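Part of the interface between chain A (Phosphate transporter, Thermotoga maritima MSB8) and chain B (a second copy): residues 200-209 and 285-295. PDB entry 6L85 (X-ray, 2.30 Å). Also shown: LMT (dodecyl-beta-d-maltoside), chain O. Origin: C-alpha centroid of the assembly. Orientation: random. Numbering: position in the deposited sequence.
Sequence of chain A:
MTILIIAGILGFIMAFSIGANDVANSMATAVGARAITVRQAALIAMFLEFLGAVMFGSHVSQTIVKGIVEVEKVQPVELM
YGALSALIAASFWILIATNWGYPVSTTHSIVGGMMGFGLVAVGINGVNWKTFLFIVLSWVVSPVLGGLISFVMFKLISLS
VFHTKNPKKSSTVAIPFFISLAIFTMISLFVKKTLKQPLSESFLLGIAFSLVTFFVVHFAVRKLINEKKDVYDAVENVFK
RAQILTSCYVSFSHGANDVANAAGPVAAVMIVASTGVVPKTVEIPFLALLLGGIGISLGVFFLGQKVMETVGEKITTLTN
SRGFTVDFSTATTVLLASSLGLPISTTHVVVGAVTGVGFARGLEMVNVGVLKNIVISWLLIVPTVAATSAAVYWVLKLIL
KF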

ATOM      1  N   SER A 200       5.814  -2.621 -20.175  1.00 48.21           N
ATOM      2  CA  SER A 200       5.850  -1.165 -20.285  1.00 49.84           C
ATOM      3  C   SER A 200       4.943  -0.519 -19.243  1.00 44.36           C
ATOM      4  O   SER A 200       5.333   0.454 -18.586  1.00 48.20           O
ATOM      5  CB  SER A 200       5.471  -0.731 -21.702  1.00 49.58           C
ATOM      6  OG  SER A 200       4.075  -0.847 -21.925  1.00 64.73           O
ATOM      7  N   GLU A 201       3.744  -1.065 -19.064  1.00 43.38           N
ATOM      8  CA  GLU A 201       2.861  -0.616 -17.995  1.00 49.75           C
ATOM      9  C   GLU A 201       3.508  -0.791 -16.618  1.00 42.24           C
ATOM     10  O   GLU A 201       3.419   0.099 -15.766  1.00 43.03           O
ATOM     11  CB  GLU A 201       1.546  -1.386 -18.078  1.00 46.01           C
ATOM     12  CG  GLU A 201       0.494  -0.878 -17.144  1.00 58.76           C
ATOM     13  CD  GLU A 201      -0.840  -1.555 -17.357  1.00 69.01           C
ATOM     14  OE1 GLU A 201      -1.192  -1.842 -18.525  1.00 72.85           O
ATOM     15  OE2 GLU A 201      -1.529  -1.809 -16.346  1.00 73.58           O
ATOM     16  N   SER A 202       4.173  -1.927 -16.391  1.00 37.90           N
ATOM     17  CA  SER A 202       4.827  -2.173 -15.105  1.00 42.76           C
ATOM     18  C   SER A 202       5.899  -1.135 -14.830  1.00 38.85           C
ATOM     19  O   SER A 202       5.967  -0.557 -13.735  1.00 36.52           O
ATOM     20  CB  SER A 202       5.429  -3.570 -15.101  1.00 41.07           C
ATOM     21  OG  SER A 202       4.449  -4.513 -15.492  1.00 47.15           O
ATOM     22  N   PHE A 203       6.730  -0.861 -15.837  1.00 40.78           N
ATOM     23  CA  PHE A 203       7.767   0.150 -15.700  1.00 42.06           C
ATOM     24  C   PHE A 203       7.166   1.529 -15.459  1.00 42.13           C
ATOM     25  O   PHE A 203       7.659   2.293 -14.625  1.00 42.05           O
ATOM     26  CB  PHE A 203       8.622   0.152 -16.965  1.00 47.44           C
ATOM     27  CG  PHE A 203       9.774   1.098 -16.915  1.00 56.85           C
ATOM     28  CD1 PHE A 203      10.976   0.708 -16.332  1.00 54.21           C
ATOM     29  CD2 PHE A 203       9.675   2.376 -17.464  1.00 61.44           C
ATOM     30  CE1 PHE A 203      12.063   1.575 -16.292  1.00 61.78           C
ATOM     31  CE2 PHE A 203      10.767   3.256 -17.422  1.00 62.44           C
ATOM     32  CZ  PHE A 203      11.960   2.851 -16.837  1.00 58.09           C
ATOM     33  N   LEU A 204       6.123   1.875 -16.214  1.00 43.22           N
ATOM     34  CA  LEU A 204       5.504   3.191 -16.101  1.00 43.59           C
ATOM     35  C   LEU A 204       4.935   3.421 -14.700  1.00 38.12           C
ATOM     36  O   LEU A 204       5.109   4.493 -14.107  1.00 34.43           O
ATOM     37  CB  LEU A 204       4.408   3.301 -17.152  1.00 44.99           C
ATOM     38  CG  LEU A 204       3.899   4.691 -17.472  1.00 50.77           C
ATOM     39  CD1 LEU A 204       4.912   5.328 -18.421  1.00 55.50           C
ATOM     40  CD2 LEU A 204       2.510   4.561 -18.107  1.00 52.77           C
ATOM     41  N   LEU A 205       4.231   2.419 -14.168  1.00 35.18           N
ATOM     42  CA  LEU A 205       3.715   2.516 -12.807  1.00 39.11           C
ATOM     43  C   LEU A 205       4.856   2.616 -11.790  1.00 34.28           C
ATOM     44  O   LEU A 205       4.783   3.396 -10.834  1.00 36.68           O
ATOM     45  CB  LEU A 205       2.812   1.313 -12.526  1.00 38.67           C
ATOM     46  CG  LEU A 205       1.402   1.415 -13.142  1.00 47.57           C
ATOM     47  CD1 LEU A 205       0.692   0.082 -13.177  1.00 51.14           C
ATOM     48  CD2 LEU A 205       0.574   2.415 -12.368  1.00 47.08           C
ATOM     49  N   GLY A 206       5.925   1.845 -11.987  1.00 35.66           N
ATOM     50  CA  GLY A 206       7.059   1.934 -11.075  1.00 37.64           C
ATOM     51  C   GLY A 206       7.696   3.309 -11.067  1.00 34.97           C
ATOM     52  O   GLY A 206       8.000   3.853 -10.004  1.00 40.78           O
ATOM     53  N   ILE A 207       7.864   3.904 -12.253  1.00 37.89           N
ATOM     54  CA  ILE A 207       8.416   5.257 -12.365  1.00 38.25           C
ATOM     55  C   ILE A 207       7.513   6.276 -11.676  1.00 39.36           C
ATOM     56  O   ILE A 207       7.986   7.133 -10.919  1.00 41.14           O
ATOM     57  CB  ILE A 207       8.630   5.633 -13.845  1.00 42.54           C
ATOM     58  CG1 ILE A 207       9.621   4.691 -14.507  1.00 48.42           C
ATOM     59  CG2 ILE A 207       9.158   7.055 -13.959  1.00 46.67           C
ATOM     60  CD1 ILE A 207      10.999   4.834 -13.954  1.00 47.92           C
ATOM     61  N   ALA A 208       6.204   6.234 -11.973  1.00 38.35           N
ATOM     62  CA  ALA A 208       5.257   7.162 -11.344  1.00 38.28           C
ATOM     63  C   ALA A 208       5.312   7.088  -9.813  1.00 33.67           C
ATOM     64  O   ALA A 208       5.347   8.122  -9.120  1.00 35.41           O
ATOM     65  CB  ALA A 208       3.833   6.854 -11.832  1.00 36.78           C
ATOM     66  N   PHE A 209       5.235   5.872  -9.262  1.00 32.94           N
ATOM     67  CA  PHE A 209       5.364   5.725  -7.812  1.00 34.55           C
ATOM     68  C   PHE A 209       6.714   6.253  -7.314  1.00 33.41           C
ATOM     69  O   PHE A 209       6.796   6.877  -6.250  1.00 32.70           O
ATOM     70  CB  PHE A 209       5.199   4.254  -7.424  1.00 37.59           C
ATOM     71  CG  PHE A 209       3.782   3.853  -7.143  1.00 38.41           C
ATOM     72  CD1 PHE A 209       2.943   3.467  -8.175  1.00 34.65           C
ATOM     73  CD2 PHE A 209       3.285   3.882  -5.845  1.00 39.48           C
ATOM     74  CE1 PHE A 209       1.632   3.095  -7.918  1.00 41.89           C
ATOM     75  CE2 PHE A 209       1.988   3.513  -5.582  1.00 43.38           C
ATOM     76  CZ  PHE A 209       1.157   3.121  -6.624  1.00 41.09           C
TER
ATOM     77  N   PRO B 285      -6.535   4.533 -20.350  1.00 43.95           N
ATOM     78  CA  PRO B 285      -5.070   4.372 -20.412  1.00 42.40           C
ATOM     79  C   PRO B 285      -4.420   4.803 -19.104  1.00 44.02           C
ATOM     80  O   PRO B 285      -4.684   5.895 -18.581  1.00 39.46           O
ATOM     81  CB  PRO B 285      -4.657   5.286 -21.578  1.00 41.22           C
ATOM     82  CG  PRO B 285      -5.934   5.559 -22.353  1.00 42.30           C
ATOM     83  CD  PRO B 285      -7.031   5.530 -21.315  1.00 42.35           C
ATOM     84  N   PHE B 286      -3.569   3.923 -18.572  1.00 41.04           N
ATOM     85  CA  PHE B 286      -2.958   4.184 -17.275  1.00 45.24           C
ATOM     86  C   PHE B 286      -2.201   5.498 -17.268  1.00 40.79           C
ATOM     87  O   PHE B 286      -2.119   6.157 -16.231  1.00 42.00           O
ATOM     88  CB  PHE B 286      -2.046   3.022 -16.877  1.00 50.91           C
ATOM     89  CG  PHE B 286      -2.625   2.186 -15.778  1.00 61.49           C
ATOM     90  CD1 PHE B 286      -2.948   2.770 -14.560  1.00 64.42           C
ATOM     91  CD2 PHE B 286      -2.904   0.846 -15.969  1.00 67.23           C
ATOM     92  CE1 PHE B 286      -3.513   2.028 -13.535  1.00 61.63           C
ATOM     93  CE2 PHE B 286      -3.472   0.096 -14.952  1.00 72.57           C
ATOM     94  CZ  PHE B 286      -3.777   0.695 -13.732  1.00 67.45           C
ATOM     95  N   LEU B 287      -1.651   5.896 -18.410  1.00 37.01           N
ATOM     96  CA  LEU B 287      -1.013   7.202 -18.506  1.00 39.55           C
ATOM     97  C   LEU B 287      -1.950   8.320 -18.048  1.00 42.81           C
ATOM     98  O   LEU B 287      -1.527   9.227 -17.320  1.00 40.93           O
ATOM     99  CB  LEU B 287      -0.543   7.427 -19.947  1.00 43.12           C
ATOM    100  CG  LEU B 287       0.640   8.357 -20.206  1.00 49.00           C
ATOM    101  CD1 LEU B 287       1.620   8.293 -19.040  1.00 52.30           C
ATOM    102  CD2 LEU B 287       1.341   7.977 -21.508  1.00 47.88           C
ATOM    103  N   ALA B 288      -3.231   8.269 -18.461  1.00 37.05           N
ATOM    104  CA  ALA B 288      -4.213   9.268 -18.020  1.00 39.66           C
ATOM    105  C   ALA B 288      -4.340   9.297 -16.509  1.00 30.06           C
ATOM    106  O   ALA B 288      -4.389  10.370 -15.895  1.00 36.38           O
ATOM    107  CB  ALA B 288      -5.596   8.996 -18.648  1.00 34.72           C
ATOM    108  N   LEU B 289      -4.442   8.123 -15.888  1.00 34.16           N
ATOM    109  CA  LEU B 289      -4.629   8.072 -14.441  1.00 31.29           C
ATOM    110  C   LEU B 289      -3.382   8.539 -13.705  1.00 36.84           C
ATOM    111  O   LEU B 289      -3.479   9.168 -12.644  1.00 33.82           O
ATOM    112  CB  LEU B 289      -4.985   6.662 -14.016  1.00 36.66           C
ATOM    113  CG  LEU B 289      -6.324   6.176 -14.519  1.00 39.17           C
ATOM    114  CD1 LEU B 289      -6.425   4.673 -14.243  1.00 43.21           C
ATOM    115  CD2 LEU B 289      -7.438   6.953 -13.805  1.00 34.08           C
ATOM    116  N   LEU B 290      -2.197   8.238 -14.266  1.00 37.05           N
ATOM    117  CA  LEU B 290      -0.933   8.627 -13.643  1.00 40.41           C
ATOM    118  C   LEU B 290      -0.740  10.132 -13.709  1.00 36.58           C
ATOM    119  O   LEU B 290      -0.319  10.752 -12.727  1.00 38.07           O
ATOM    120  CB  LEU B 290       0.231   7.913 -14.335  1.00 41.89           C
ATOM    121  CG  LEU B 290       0.659   6.521 -13.887  1.00 43.72           C
ATOM    122  CD1 LEU B 290      -0.488   5.694 -13.495  1.00 47.84           C
ATOM    123  CD2 LEU B 290       1.408   5.848 -15.033  1.00 41.49           C
ATOM    124  N   LEU B 291      -1.061  10.732 -14.861  1.00 37.17           N
ATOM    125  CA  LEU B 291      -1.005  12.185 -15.005  1.00 38.15           C
ATOM    126  C   LEU B 291      -1.967  12.855 -14.040  1.00 40.90           C
ATOM    127  O   LEU B 291      -1.600  13.811 -13.340  1.00 39.83           O
ATOM    128  CB  LEU B 291      -1.335  12.574 -16.448  1.00 41.75           C
ATOM    129  CG  LEU B 291      -1.654  14.034 -16.798  1.00 43.53           C
ATOM    130  CD1 LEU B 291      -0.413  14.881 -16.776  1.00 46.81           C
ATOM    131  CD2 LEU B 291      -2.336  14.133 -18.174  1.00 42.04           C
ATOM    132  N   GLY B 292      -3.203  12.350 -13.969  1.00 32.50           N
ATOM    133  CA  GLY B 292      -4.153  12.916 -13.023  1.00 33.08           C
ATOM    134  C   GLY B 292      -3.677  12.798 -11.584  1.00 31.24           C
ATOM    135  O   GLY B 292      -3.783  13.747 -10.808  1.00 31.24           O
ATOM    136  N   GLY B 293      -3.128  11.637 -11.216  1.00 33.42           N
ATOM    137  CA  GLY B 293      -2.651  11.459  -9.850  1.00 30.06           C
ATOM    138  C   GLY B 293      -1.504  12.392  -9.512  1.00 30.06           C
ATOM    139  O   GLY B 293      -1.523  13.058  -8.481  1.00 34.18           O
ATOM    140  N   ILE B 294      -0.498  12.470 -10.398  1.00 32.51           N
ATOM    141  CA  ILE B 294       0.638  13.359 -10.161  1.00 35.82           C
ATOM    142  C   ILE B 294       0.167  14.800 -10.043  1.00 37.56           C
ATOM    143  O   ILE B 294       0.640  15.550  -9.179  1.00 36.65           O
ATOM    144  CB  ILE B 294       1.707  13.238 -11.273  1.00 43.32           C
ATOM    145  CG1 ILE B 294       2.211  11.808 -11.453  1.00 43.60           C
ATOM    146  CG2 ILE B 294       2.876  14.128 -10.952  1.00 37.82           C
ATOM    147  CD1 ILE B 294       2.457  11.131 -10.210  1.00 46.11           C
ATOM    148  N   GLY B 295      -0.730  15.227 -10.947  1.00 35.73           N
ATOM    149  CA  GLY B 295      -1.196  16.605 -10.910  1.00 35.81           C
ATOM    150  C   GLY B 295      -1.961  16.933  -9.640  1.00 36.82           C
ATOM    151  O   GLY B 295      -1.787  18.013  -9.070  1.00 37.52           O
TER
HETATM  152  C1' LMT O 513      -5.447  -4.083 -13.479  1.00 67.90           C
HETATM  153  C2' LMT O 513      -5.967  -3.427 -14.740  1.00 74.83           C
HETATM  154  C3' LMT O 513      -6.868  -4.295 -15.607  1.00 74.53           C
HETATM  155  C4' LMT O 513      -6.529  -5.765 -15.525  1.00 74.04           C
HETATM  156  C5' LMT O 513      -6.248  -6.144 -14.074  1.00 74.34           C
HETATM  157  C6' LMT O 513      -6.063  -7.641 -13.940  1.00 74.92           C
HETATM  158  O1' LMT O 513      -4.260  -3.377 -13.092  1.00 66.69           O
HETATM  159  O2' LMT O 513      -6.714  -2.277 -14.397  1.00 84.11           O
HETATM  160  O3' LMT O 513      -6.715  -3.840 -16.932  1.00 79.12           O
HETATM  161  O5' LMT O 513      -5.093  -5.436 -13.638  1.00 73.13           O
HETATM  162  O6' LMT O 513      -7.134  -8.316 -14.598  1.00 76.06           O
HETATM  163  C1  LMT O 513      -4.457  -2.232 -12.240  1.00 61.36           C
HETATM  164  C2  LMT O 513      -3.061  -1.816 -11.717  1.00 59.01           C
HETATM  165  C3  LMT O 513      -3.157  -1.617 -10.184  1.00 52.10           C
HETATM  166  C4  LMT O 513      -1.962  -0.735  -9.795  1.00 45.98           C
HETATM  167  C5  LMT O 513      -1.796  -0.822  -8.267  1.00 53.66           C
HETATM  168  C6  LMT O 513      -0.308  -0.573  -7.975  1.00 51.69           C
HETATM  169  C7  LMT O 513      -0.198  -0.077  -6.515  1.00 51.92           C
HETATM  170  C8  LMT O 513      -0.164  -1.313  -5.576  1.00 52.24           C
HETATM  171  C9  LMT O 513      -0.431  -0.820  -4.131  1.00 54.15           C
HETATM  172  C10 LMT O 513       0.917  -0.515  -3.424  1.00 57.74           C
HETATM  173  C11 LMT O 513       0.667  -0.457  -1.911  1.00 63.01           C
HETATM  174  C12 LMT O 513       1.861   0.192  -1.205  1.00 64.53           C

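Two helices, one from each copy of the transporter, run side by side in the same direction, their axes parallel and 10.8 Å apart at closest approach. Each is held by its own i to i+4 backbone hydrogen bonds, and none crosses between them; the contact rests on the fit of side chains, which buries 373 Å² counting both sides. The backbones come nearest at Ala208(A) and Leu290(B), whose CA atoms lie 6.8 Å apart, closer than Glu201(A) CA to Phe286(B) CA (7.6 Å).

Leu290(B) is the central knob. It points toward chain A and enters a hollow lined by Leu204(A), Leu205(A) and Ala208(A), one helical turn of side chains. Its CD2 meets Leu204(A) CD2 at 3.5 Å, while its CD1 lies 3.6 Å from Leu205(A) CD2, so the two methyls of the fork touch different walls. The small Ala208(A) forms the floor: its CB sits 3.8 Å from Leu290(B) CG, at the branch of the fork. All three are van der Waals contacts between apolar groups.

Leu204(A), pointing toward chain B, also reaches Leu287(B), with CD2 to CD1 at 3.9 Å; Leu287(B) starts sideways but bends its tip inward. One turn beyond Leu290(B), Ile294(B) extends CD1 to 4.3 Å from Ala208(A) O, a looser contact.

Near the start of the chain B helix, the Phe286(B) ring fills the space beside Glu201(A) and Leu205(A). Leu205(A) CD2 approaches its CD1 at 4.2 Å. Glu201(A) OE2 comes within 3.0 Å of Phe286(B) CD2, a tight contact but no hydrogen bond; this oxygen is hydrogen-bonded elsewhere in the structure. The detergent LMT borders both chains, its C2 3.3 Å from Phe286(B) CZ and its C7 3.5 Å from Phe209(A) CZ.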